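PDB 1BVO: transcription factor GAMBIF1, which binds DNA through its Rel homology specificity domain, the part described here, and probably activates transcription by RNA polymerase II as a mosquito Dorsal homologue. Local coordinates for residues R51-K61 with A142-E152. Residues are numbered along the deposited sequence; the frame is centred on the assembly and turned at random.
Sequences RAVVVVSCVTK and AVRLCFQVFLE
Val-55 CG2 meets the Phe-150 ring at its edge, in plane, 3.7 Å from CE2, while Val-53 CG2 comes obliquely to the same ring. On the opposite face of the sheet, Val-54 CG2 sits at the edge of the Phe-147 ring and Val-56 CG2 approaches CD1 of that ring obliquely at 3.5 Å; Phe-97 also meets this ring. The Arg-144 guanidinium takes Lys-61 O at its edge, almost exactly in plane, with Thr-60 O also at the edge. NH2 donates to a lone pair of Lys-61 O (2.7 Å); NE donates to it tilted 28° from the carbonyl plane (2.8 Å). CG lies anti to the carbonyl carbon (chi1 -60°), and the chain runs extended to NE; NH1 is hydrogen-bonded to Ser-168 O on neighbouring strand 159-172. At the far end Arg-51 NH1 makes a salt bridge to Glu-152 OE2 (3.3 Å), guanidinium and carboxylate planes 76° apart; their stronger partners lie outside, Glu-87 OE2 for Arg-51 NE and Gly-157 N for Glu-152 OE2. Paired antiparallel backbone bonds from Val-53/Phe-150 to Val-59/Arg-144 set the register of two inner strands of the immunoglobulin-like Rel domain. Both donors on Lys-61 O would hold the guanidinium in one orientation just beyond strand 52-59.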
loop_
_atom_site.group_PDB
_atom_site.type_symbol
_atom_site.label_atom_id
_atom_site.label_comp_id
_atom_site.label_asym_id
_atom_site.label_seq_id
_atom_site.Cartn_x
_atom_site.Cartn_y
_atom_site.Cartn_z
ATOM N N ARG C 51 -34.599 -28.430 -8.407
ATOM C CA ARG C 51 -33.959 -27.123 -8.422
ATOM C C ARG C 51 -33.076 -27.008 -7.194
ATOM O O ARG C 51 -33.473 -27.456 -6.107
ATOM C CB ARG C 51 -34.997 -26.008 -8.297
ATOM C CG ARG C 51 -36.135 -26.052 -9.274
ATOM C CD ARG C 51 -35.757 -25.563 -10.637
ATOM N NE ARG C 51 -35.276 -24.178 -10.696
ATOM C CZ ARG C 51 -35.986 -23.086 -10.414
ATOM N NH1 ARG C 51 -37.243 -23.184 -9.996
ATOM N NH2 ARG C 51 -35.463 -21.887 -10.693
ATOM N N ALA C 52 -31.922 -26.365 -7.346
ATOM C CA ALA C 52 -31.026 -26.153 -6.222
ATOM C C ALA C 52 -29.877 -25.259 -6.596
ATOM O O ALA C 52 -29.168 -25.494 -7.569
ATOM C CB ALA C 52 -30.507 -27.474 -5.678
ATOM N N VAL C 53 -29.714 -24.210 -5.809
ATOM C CA VAL C 53 -28.651 -23.268 -6.050
ATOM C C VAL C 53 -27.513 -23.543 -5.088
ATOM O O VAL C 53 -27.650 -24.344 -4.149
ATOM C CB VAL C 53 -29.173 -21.836 -5.902
ATOM C CG1 VAL C 53 -30.250 -21.587 -6.941
ATOM C CG2 VAL C 53 -29.742 -21.627 -4.503
ATOM N N VAL C 54 -26.366 -22.939 -5.350
ATOM C CA VAL C 54 -25.218 -23.121 -4.495
ATOM C C VAL C 54 -24.528 -21.788 -4.303
ATOM O O VAL C 54 -24.416 -20.977 -5.219
ATOM C CB VAL C 54 -24.231 -24.145 -5.081
ATOM C CG1 VAL C 54 -23.455 -23.547 -6.248
ATOM C CG2 VAL C 54 -23.280 -24.648 -4.004
ATOM N N VAL C 55 -24.154 -21.541 -3.060
ATOM C CA VAL C 55 -23.449 -20.334 -2.678
ATOM C C VAL C 55 -22.055 -20.752 -2.283
ATOM O O VAL C 55 -21.861 -21.623 -1.420
ATOM C CB VAL C 55 -24.086 -19.666 -1.456
ATOM C CG1 VAL C 55 -23.247 -18.471 -1.007
ATOM C CG2 VAL C 55 -25.497 -19.230 -1.782
ATOM N N VAL C 56 -21.073 -20.144 -2.915
ATOM C CA VAL C 56 -19.699 -20.447 -2.622
ATOM C C VAL C 56 -19.081 -19.175 -2.069
ATOM O O VAL C 56 -19.365 -18.074 -2.550
ATOM C CB VAL C 56 -18.937 -20.882 -3.883
ATOM C CG1 VAL C 56 -17.537 -21.346 -3.511
ATOM C CG2 VAL C 56 -19.699 -21.971 -4.603
ATOM N N SER C 57 -18.333 -19.324 -0.982
ATOM C CA SER C 57 -17.641 -18.195 -0.375
ATOM C C SER C 57 -16.428 -18.742 0.356
ATOM O O SER C 57 -16.307 -19.953 0.555
ATOM C CB SER C 57 -18.543 -17.403 0.579
ATOM O OG SER C 57 -18.859 -18.125 1.753
ATOM N N CYS C 58 -15.503 -17.854 0.678
ATOM C CA CYS C 58 -14.285 -18.213 1.374
ATOM C C CYS C 58 -14.480 -18.255 2.876
ATOM O O CYS C 58 -15.001 -17.303 3.475
ATOM C CB CYS C 58 -13.203 -17.186 1.092
ATOM S SG CYS C 58 -12.506 -17.238 -0.547
ATOM N N VAL C 59 -14.044 -19.337 3.493
ATOM C CA VAL C 59 -14.121 -19.454 4.928
ATOM C C VAL C 59 -12.666 -19.712 5.314
ATOM O O VAL C 59 -11.813 -19.927 4.444
ATOM C CB VAL C 59 -15.034 -20.595 5.353
ATOM C CG1 VAL C 59 -16.404 -20.418 4.739
ATOM C CG2 VAL C 59 -14.427 -21.925 4.977
ATOM N N THR C 60 -12.371 -19.647 6.601
ATOM C CA THR C 60 -11.008 -19.867 7.091
ATOM C C THR C 60 -10.577 -21.352 6.998
ATOM O O THR C 60 -11.434 -22.241 7.045
ATOM C CB THR C 60 -10.925 -19.408 8.556
ATOM O OG1 THR C 60 -11.945 -20.074 9.315
ATOM C CG2 THR C 60 -11.161 -17.896 8.656
ATOM N N LYS C 61 -9.272 -21.620 6.851
ATOM C CA LYS C 61 -8.765 -23.009 6.816
ATOM C C LYS C 61 -9.080 -23.566 8.189
ATOM O O LYS C 61 -9.279 -24.764 8.411
ATOM C CB LYS C 61 -7.231 -23.041 6.663
ATOM C CG LYS C 61 -6.486 -21.875 7.344
ATOM C CD LYS C 61 -5.250 -22.330 8.130
ATOM C CE LYS C 61 -4.046 -21.473 7.796
ATOM N NZ LYS C 61 -3.445 -20.737 8.944
ATOM N N ALA C 142 -4.353 -18.472 3.053
ATOM C CA ALA C 142 -5.039 -19.734 2.916
ATOM C C ALA C 142 -6.518 -19.496 3.118
ATOM O O ALA C 142 -6.934 -18.597 3.854
ATOM C CB ALA C 142 -4.518 -20.729 3.925
ATOM N N VAL C 143 -7.298 -20.307 2.420
ATOM C CA VAL C 143 -8.738 -20.220 2.482
ATOM C C VAL C 143 -9.261 -21.580 2.129
ATOM O O VAL C 143 -8.510 -22.491 1.810
ATOM C CB VAL C 143 -9.308 -19.315 1.359
ATOM C CG1 VAL C 143 -8.986 -17.859 1.607
ATOM C CG2 VAL C 143 -8.737 -19.765 0.014
ATOM N N ARG C 144 -10.565 -21.713 2.200
ATOM C CA ARG C 144 -11.229 -22.926 1.776
ATOM C C ARG C 144 -12.503 -22.379 1.136
ATOM O O ARG C 144 -12.971 -21.278 1.469
ATOM C CB ARG C 144 -11.613 -23.821 2.937
ATOM C CG ARG C 144 -10.509 -24.334 3.817
ATOM C CD ARG C 144 -11.185 -25.211 4.867
ATOM N NE ARG C 144 -10.339 -25.648 5.965
ATOM C CZ ARG C 144 -9.846 -26.871 6.077
ATOM N NH1 ARG C 144 -10.113 -27.786 5.155
ATOM N NH2 ARG C 144 -9.108 -27.185 7.133
ATOM N N LEU C 145 -12.992 -23.090 0.137
ATOM C CA LEU C 145 -14.205 -22.693 -0.548
ATOM C C LEU C 145 -15.330 -23.319 0.249
ATOM O O LEU C 145 -15.241 -24.484 0.669
ATOM C CB LEU C 145 -14.210 -23.255 -1.971
ATOM C CG LEU C 145 -13.069 -22.747 -2.849
ATOM C CD1 LEU C 145 -13.051 -23.486 -4.171
ATOM C CD2 LEU C 145 -13.220 -21.257 -3.052
ATOM N N CYS C 146 -16.376 -22.549 0.490
ATOM C CA CYS C 146 -17.509 -23.079 1.224
ATOM C C CYS C 146 -18.685 -23.221 0.267
ATOM O O CYS C 146 -19.025 -22.274 -0.462
ATOM C CB CYS C 146 -17.902 -22.174 2.372
ATOM S SG CYS C 146 -19.055 -22.986 3.509
ATOM N N PHE C 147 -19.274 -24.412 0.224
ATOM C CA PHE C 147 -20.396 -24.643 -0.664
ATOM C C PHE C 147 -21.680 -24.809 0.126
ATOM O O PHE C 147 -21.909 -25.844 0.737
ATOM C CB PHE C 147 -20.161 -25.885 -1.526
ATOM C CG PHE C 147 -18.904 -25.821 -2.364
ATOM C CD1 PHE C 147 -18.923 -25.250 -3.625
ATOM C CD2 PHE C 147 -17.708 -26.333 -1.886
ATOM C CE1 PHE C 147 -17.761 -25.183 -4.397
ATOM C CE2 PHE C 147 -16.547 -26.273 -2.640
ATOM C CZ PHE C 147 -16.573 -25.697 -3.905
ATOM N N GLN C 148 -22.495 -23.768 0.167
ATOM C CA GLN C 148 -23.768 -23.885 0.864
ATOM C C GLN C 148 -24.803 -24.170 -0.193
ATOM O O GLN C 148 -25.048 -23.322 -1.069
ATOM C CB GLN C 148 -24.169 -22.606 1.547
ATOM C CG GLN C 148 -23.442 -22.296 2.791
ATOM C CD GLN C 148 -23.762 -20.918 3.191
ATOM O OE1 GLN C 148 -23.319 -19.956 2.541
ATOM N NE2 GLN C 148 -24.638 -20.785 4.182
ATOM N N VAL C 149 -25.415 -25.347 -0.131
ATOM C CA VAL C 149 -26.421 -25.704 -1.112
ATOM C C VAL C 149 -27.818 -25.497 -0.541
ATOM O O VAL C 149 -28.056 -25.743 0.649
ATOM C CB VAL C 149 -26.222 -27.154 -1.620
ATOM C CG1 VAL C 149 -27.515 -27.712 -2.193
ATOM C CG2 VAL C 149 -25.145 -27.178 -2.694
ATOM N N PHE C 150 -28.719 -24.986 -1.380
ATOM C CA PHE C 150 -30.102 -24.753 -0.984
ATOM C C PHE C 150 -31.054 -25.400 -1.988
ATOM O O PHE C 150 -30.982 -25.142 -3.202
ATOM C CB PHE C 150 -30.427 -23.256 -0.929
ATOM C CG PHE C 150 -29.620 -22.469 0.059
ATOM C CD1 PHE C 150 -29.947 -22.460 1.418
ATOM C CD2 PHE C 150 -28.551 -21.686 -0.370
ATOM C CE1 PHE C 150 -29.232 -21.669 2.327
ATOM C CE2 PHE C 150 -27.825 -20.897 0.530
ATOM C CZ PHE C 150 -28.170 -20.891 1.881
ATOM N N LEU C 151 -31.921 -26.265 -1.482
ATOM C CA LEU C 151 -32.923 -26.935 -2.291
ATOM C C LEU C 151 -34.123 -26.036 -2.466
ATOM O O LEU C 151 -34.384 -25.185 -1.613
ATOM C CB LEU C 151 -33.360 -28.199 -1.585
ATOM C CG LEU C 151 -32.136 -29.036 -1.275
ATOM C CD1 LEU C 151 -32.585 -30.423 -0.930
ATOM C CD2 LEU C 151 -31.218 -29.064 -2.495
ATOM N N GLU C 152 -34.834 -26.189 -3.583
ATOM C CA GLU C 152 -36.040 -25.392 -3.818
ATOM C C GLU C 152 -36.959 -25.844 -2.675
ATOM O O GLU C 152 -36.891 -27.003 -2.256
ATOM C CB GLU C 152 -36.671 -25.711 -5.189
ATOM C CG GLU C 152 -37.743 -24.699 -5.635
ATOM C CD GLU C 152 -38.519 -25.094 -6.897
ATOM O OE1 GLU C 152 -38.558 -26.287 -7.259
ATOM O OE2 GLU C 152 -39.133 -24.209 -7.531
HETATM O O HOH W 1 -37.416 -28.671 -7.576
HETATM O O HOH W 2 -20.567 -20.481 1.305
#